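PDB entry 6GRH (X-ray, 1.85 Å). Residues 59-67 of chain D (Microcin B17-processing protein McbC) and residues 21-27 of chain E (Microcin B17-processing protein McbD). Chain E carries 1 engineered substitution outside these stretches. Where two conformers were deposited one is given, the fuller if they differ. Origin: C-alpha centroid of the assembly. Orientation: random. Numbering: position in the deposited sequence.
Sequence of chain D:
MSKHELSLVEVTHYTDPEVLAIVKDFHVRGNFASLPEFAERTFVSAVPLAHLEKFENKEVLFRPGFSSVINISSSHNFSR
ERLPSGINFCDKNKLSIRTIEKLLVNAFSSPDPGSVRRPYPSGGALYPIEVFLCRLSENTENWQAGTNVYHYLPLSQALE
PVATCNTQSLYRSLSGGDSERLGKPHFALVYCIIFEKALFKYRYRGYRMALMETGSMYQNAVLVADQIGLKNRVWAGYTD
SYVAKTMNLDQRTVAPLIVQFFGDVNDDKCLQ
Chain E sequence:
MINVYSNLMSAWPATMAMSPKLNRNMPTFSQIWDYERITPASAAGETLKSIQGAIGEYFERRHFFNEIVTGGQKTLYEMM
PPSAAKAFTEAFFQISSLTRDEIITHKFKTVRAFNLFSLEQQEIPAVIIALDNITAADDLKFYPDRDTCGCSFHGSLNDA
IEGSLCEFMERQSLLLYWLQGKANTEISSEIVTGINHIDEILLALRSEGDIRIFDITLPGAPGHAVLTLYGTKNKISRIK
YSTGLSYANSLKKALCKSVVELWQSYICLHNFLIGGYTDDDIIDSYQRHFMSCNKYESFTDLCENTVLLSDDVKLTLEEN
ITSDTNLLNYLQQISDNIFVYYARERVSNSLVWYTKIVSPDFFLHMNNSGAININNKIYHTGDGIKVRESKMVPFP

Chain D (59-67) EVLFRPGFS
Chain E (21-27) KLNRNMP

Two irregular segments, McbC 59-67 and McbD 21-27, bury 365 Å² between them without a direct hydrogen bond. Contacts advance with rising numbers in both chains; CA atoms come nearest at Phe D62 and Leu E22 (5.5 Å). Val D60 and Leu D61 are extended (-93/140, -102/144), Phe D62 (-64/-35) and Leu E22 (-73/-37) helix-like. A type II turn spans Arg D63 to Phe D66 (Phe D66 N to Arg D63 O, 3.1 Å); at Gly D65 (89/-10) a CB would jam against the preceding carbonyl. A type I turn spans Asn E23 to Met E26 (Met E26 N to Asn E23 O, 3.1 Å). Apolar packing begins at buried, branched Leu E22 (m, t), pointing toward chain D: CD1 lies 4.2 Å from Val D60 CG1 (chi1 t), CB 3.8 Å from Phe D62 CD1. Unbranched Met E26 (m, m, t) brings CE to Arg D63 CG (4.1 Å) and Phe D66 CE2 (4.4 Å; chi1 m). Phe D62 CB points sideways, but chi1 t and chi2 80° bring its ring nearer; Asn E23 CB (chi1 t) lies over one face, 3.8 Å from the centroid, while Asn E23 OD1 accepts from Asn E25 N (2.9 Å). Asn E23 ND2 packs over one guanidinium face, 4.1 Å from Arg D63 NH2; both donors bond elsewhere in the structure. Waters join the backbones, donating to Leu D61 O (2.9 Å) and Phe D62 O (2.8 Å), accepting from Leu E22 N and Asn E23 N respectively (both 3.1 Å).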

ATOM      1  N   GLU D  59       9.706  17.368 -25.512  1.00 34.62           N
ATOM      2  CA  GLU D  59       8.621  16.499 -25.985  1.00 34.56           C
ATOM      3  C   GLU D  59       9.122  15.071 -25.998  1.00 34.54           C
ATOM      4  O   GLU D  59      10.206  14.783 -26.513  1.00 34.40           O
ATOM      5  CB  GLU D  59       8.206  16.852 -27.410  1.00 36.19           C
ATOM      6  CG  GLU D  59       7.793  18.291 -27.583  1.00 36.90           C
ATOM      7  CD  GLU D  59       7.469  18.682 -29.019  1.00 38.32           C
ATOM      8  OE1 GLU D  59       8.264  18.419 -29.973  1.00 38.98           O
ATOM      9  OE2 GLU D  59       6.397  19.305 -29.164  1.00 38.20           O
ATOM     10  N   VAL D  60       8.325  14.172 -25.439  1.00 33.81           N
ATOM     11  CA  VAL D  60       8.558  12.754 -25.600  1.00 33.88           C
ATOM     12  C   VAL D  60       7.726  12.342 -26.815  1.00 34.75           C
ATOM     13  O   VAL D  60       6.603  12.815 -26.987  1.00 35.23           O
ATOM     14  CB  VAL D  60       8.142  11.981 -24.338  1.00 32.72           C
ATOM     15  CG1 VAL D  60       8.241  10.478 -24.564  1.00 32.97           C
ATOM     16  CG2 VAL D  60       9.008  12.421 -23.169  1.00 32.29           C
ATOM     17  N   LEU D  61       8.283  11.473 -27.645  1.00 35.44           N
ATOM     18  CA  LEU D  61       7.614  11.023 -28.871  1.00 35.92           C
ATOM     19  C   LEU D  61       6.987   9.627 -28.760  1.00 35.63           C
ATOM     20  O   LEU D  61       7.531   8.721 -28.106  1.00 35.47           O
ATOM     21  CB  LEU D  61       8.620  11.042 -30.021  1.00 37.70           C
ATOM     22  CG  LEU D  61       9.239  12.388 -30.390  1.00 38.69           C
ATOM     23  CD1 LEU D  61      10.007  12.245 -31.690  1.00 40.21           C
ATOM     24  CD2 LEU D  61       8.175  13.468 -30.514  1.00 39.06           C
ATOM     25  N   PHE D  62       5.836   9.460 -29.417  1.00 35.87           N
ATOM     26  CA  PHE D  62       5.268   8.129 -29.658  1.00 35.30           C
ATOM     27  C   PHE D  62       6.162   7.269 -30.568  1.00 36.30           C
ATOM     28  O   PHE D  62       6.263   6.072 -30.322  1.00 36.09           O
ATOM     29  CB  PHE D  62       3.850   8.205 -30.216  1.00 35.38           C
ATOM     30  CG  PHE D  62       3.134   6.892 -30.199  1.00 34.61           C
ATOM     31  CD1 PHE D  62       2.544   6.424 -29.034  1.00 33.58           C
ATOM     32  CD2 PHE D  62       3.056   6.125 -31.338  1.00 35.76           C
ATOM     33  CE1 PHE D  62       1.873   5.206 -29.007  1.00 33.22           C
ATOM     34  CE2 PHE D  62       2.384   4.905 -31.325  1.00 35.65           C
ATOM     35  CZ  PHE D  62       1.795   4.456 -30.153  1.00 34.24           C
ATOM     36  N   ARG D  63       6.844   7.865 -31.551  1.00 37.75           N
ATOM     37  CA  ARG D  63       7.862   7.140 -32.376  1.00 39.34           C
ATOM     38  C   ARG D  63       9.242   7.823 -32.289  1.00 38.64           C
ATOM     39  O   ARG D  63       9.620   8.574 -33.190  1.00 38.75           O
ATOM     40  CB  ARG D  63       7.401   6.957 -33.839  1.00 42.57           C
ATOM     41  CG  ARG D  63       6.276   5.932 -33.956  1.00 44.13           C
ATOM     42  CD  ARG D  63       5.958   5.488 -35.379  1.00 46.72           C
ATOM     43  NE  ARG D  63       4.926   4.438 -35.338  1.00 48.02           N
ATOM     44  CZ  ARG D  63       3.603   4.638 -35.249  1.00 48.63           C
ATOM     45  NH1 ARG D  63       3.077   5.858 -35.212  1.00 48.84           N
ATOM     46  NH2 ARG D  63       2.784   3.596 -35.200  1.00 49.51           N
ATOM     47  N   PRO D  64       9.981   7.572 -31.179  1.00 37.41           N
ATOM     48  CA  PRO D  64      11.315   8.161 -30.972  1.00 37.61           C
ATOM     49  C   PRO D  64      12.229   7.842 -32.114  1.00 38.16           C
ATOM     50  O   PRO D  64      12.206   6.716 -32.622  1.00 38.28           O
ATOM     51  CB  PRO D  64      11.838   7.472 -29.699  1.00 36.99           C
ATOM     52  CG  PRO D  64      10.691   6.811 -29.074  1.00 36.09           C
ATOM     53  CD  PRO D  64       9.634   6.613 -30.113  1.00 36.49           C
ATOM     54  N   GLY D  65      13.023   8.820 -32.534  1.00 38.58           N
ATOM     55  CA  GLY D  65      13.923   8.635 -33.667  1.00 39.66           C
ATOM     56  C   GLY D  65      13.322   8.957 -35.017  1.00 40.28           C
ATOM     57  O   GLY D  65      14.049   9.014 -36.002  1.00 41.50           O
ATOM     58  N   PHE D  66      12.008   9.178 -35.075  1.00 39.80           N
ATOM     59  CA  PHE D  66      11.319   9.455 -36.344  1.00 41.13           C
ATOM     60  C   PHE D  66      10.673  10.821 -36.320  1.00 41.46           C
ATOM     61  O   PHE D  66      10.325  11.315 -35.283  1.00 39.88           O
ATOM     62  CB  PHE D  66      10.337   8.317 -36.665  1.00 40.81           C
ATOM     63  CG  PHE D  66      11.030   6.998 -36.774  1.00 40.79           C
ATOM     64  CD1 PHE D  66      11.752   6.700 -37.900  1.00 42.11           C
ATOM     65  CD2 PHE D  66      11.062   6.118 -35.702  1.00 39.94           C
ATOM     66  CE1 PHE D  66      12.456   5.515 -38.001  1.00 42.71           C
ATOM     67  CE2 PHE D  66      11.762   4.926 -35.795  1.00 40.27           C
ATOM     68  CZ  PHE D  66      12.460   4.630 -36.944  1.00 41.53           C
ATOM     69  N   SER D  67      10.576  11.438 -37.487  1.00 44.39           N
ATOM     70  CA  SER D  67      10.242  12.859 -37.618  1.00 46.03           C
ATOM     71  C   SER D  67       9.079  13.150 -38.583  1.00 48.02           C
ATOM     72  O   SER D  67       8.841  14.311 -38.910  1.00 48.81           O
ATOM     73  CB  SER D  67      11.484  13.597 -38.114  1.00 46.98           C
ATOM     74  OG  SER D  67      11.865  13.125 -39.389  1.00 48.35           O
TER
ATOM     75  N   LYS E  21       8.519   3.203 -22.818  0.50 29.04           N
ATOM     76  CA  LYS E  21       8.151   3.536 -24.178  0.50 29.72           C
ATOM     77  C   LYS E  21       6.646   3.780 -24.211  0.50 29.98           C
ATOM     78  O   LYS E  21       5.888   3.115 -23.502  0.50 29.77           O
ATOM     79  CB  LYS E  21       8.527   2.392 -25.121  0.50 29.83           C
ATOM     80  CG  LYS E  21       7.608   1.181 -24.988  0.50 30.04           C
ATOM     81  CD  LYS E  21       8.147  -0.029 -25.741  0.50 30.05           C
ATOM     82  CE  LYS E  21       7.443  -1.296 -25.294  0.50 30.20           C
ATOM     83  NZ  LYS E  21       8.023  -2.560 -25.818  0.50 30.07           N
ATOM     84  N   LEU E  22       6.211   4.741 -25.020  1.00 30.47           N
ATOM     85  CA  LEU E  22       4.793   5.028 -25.160  1.00 30.81           C
ATOM     86  C   LEU E  22       4.046   3.963 -25.971  1.00 30.86           C
ATOM     87  O   LEU E  22       2.912   3.638 -25.640  1.00 30.60           O
ATOM     88  CB  LEU E  22       4.573   6.389 -25.806  1.00 32.27           C
ATOM     89  CG  LEU E  22       5.049   7.643 -25.077  1.00 32.56           C
ATOM     90  CD1 LEU E  22       4.585   8.886 -25.811  1.00 33.65           C
ATOM     91  CD2 LEU E  22       4.530   7.677 -23.650  1.00 33.19           C
ATOM     92  N   ASN E  23       4.704   3.441 -27.005  1.00 30.48           N
ATOM     93  CA  ASN E  23       4.113   2.560 -28.024  1.00 30.66           C
ATOM     94  C   ASN E  23       4.291   1.075 -27.652  1.00 29.96           C
ATOM     95  O   ASN E  23       5.424   0.554 -27.611  1.00 28.87           O
ATOM     96  CB  ASN E  23       4.816   2.850 -29.359  1.00 31.27           C
ATOM     97  CG  ASN E  23       4.210   2.113 -30.522  1.00 31.67           C
ATOM     98  OD1 ASN E  23       3.397   1.203 -30.353  1.00 31.82           O
ATOM     99  ND2 ASN E  23       4.602   2.510 -31.725  1.00 32.65           N
ATOM    100  N   ARG E  24       3.182   0.389 -27.396  1.00 30.54           N
ATOM    101  CA  ARG E  24       3.233  -1.011 -26.995  1.00 31.45           C
ATOM    102  C   ARG E  24       3.789  -1.913 -28.101  1.00 31.86           C
ATOM    103  O   ARG E  24       4.328  -2.981 -27.809  1.00 31.34           O
ATOM    104  CB  ARG E  24       1.860  -1.524 -26.531  1.00 32.54           C
ATOM    105  CG  ARG E  24       0.861  -1.775 -27.632  1.00 34.16           C
ATOM    106  CD  ARG E  24      -0.485  -2.212 -27.094  1.00 35.59           C
ATOM    107  NE  ARG E  24      -1.297  -2.738 -28.176  1.00 37.60           N
ATOM    108  CZ  ARG E  24      -1.252  -3.996 -28.621  1.00 38.14           C
ATOM    109  NH1 ARG E  24      -0.469  -4.910 -28.050  1.00 37.55           N
ATOM    110  NH2 ARG E  24      -2.031  -4.356 -29.629  1.00 39.47           N
ATOM    111  N   ASN E  25       3.669  -1.452 -29.340  1.00 32.83           N
ATOM    112  CA  ASN E  25       4.228  -2.141 -30.488  1.00 34.13           C
ATOM    113  C   ASN E  25       5.673  -1.856 -30.853  1.00 34.18           C
ATOM    114  O   ASN E  25       6.152  -2.408 -31.822  1.00 35.15           O
ATOM    115  CB  ASN E  25       3.303  -1.934 -31.698  1.00 35.02           C
ATOM    116  CG  ASN E  25       1.975  -2.612 -31.502  1.00 36.12           C
ATOM    117  OD1 ASN E  25       1.947  -3.766 -31.083  1.00 37.16           O
ATOM    118  ND2 ASN E  25       0.876  -1.900 -31.742  1.00 36.36           N
ATOM    119  N   MET E  26       6.388  -1.012 -30.114  1.00 34.84           N
ATOM    120  CA  MET E  26       7.814  -0.879 -30.363  1.00 34.94           C
ATOM    121  C   MET E  26       8.539  -1.901 -29.494  1.00 32.81           C
ATOM    122  O   MET E  26       8.002  -2.332 -28.468  1.00 31.13           O
ATOM    123  CB  MET E  26       8.314   0.539 -30.128  1.00 38.05           C
ATOM    124  CG  MET E  26       7.999   1.500 -31.296  1.00 41.90           C
ATOM    125  SD  MET E  26       8.926   1.147 -32.815  1.00 46.07           S
ATOM    126  CE  MET E  26       8.556   2.546 -33.891  1.00 48.00           C
ATOM    127  N   PRO E  27       9.745  -2.321 -29.912  1.00 31.83           N
ATOM    128  CA  PRO E  27      10.524  -3.247 -29.082  1.00 30.80           C
ATOM    129  C   PRO E  27      10.934  -2.591 -27.768  1.00 30.51           C
ATOM    130  O   PRO E  27      11.009  -1.388 -27.681  1.00 30.09           O
ATOM    131  CB  PRO E  27      11.748  -3.590 -29.932  1.00 31.07           C
ATOM    132  CG  PRO E  27      11.720  -2.716 -31.121  1.00 31.77           C
ATOM    133  CD  PRO E  27      10.396  -2.016 -31.198  1.00 32.53           C
TER
HETATM  134  O   HOH W   1       8.320   6.463 -26.436  1.00 31.69           O
HETATM  135  O   HOH W   2       7.275   4.567 -28.226  1.00 30.19           O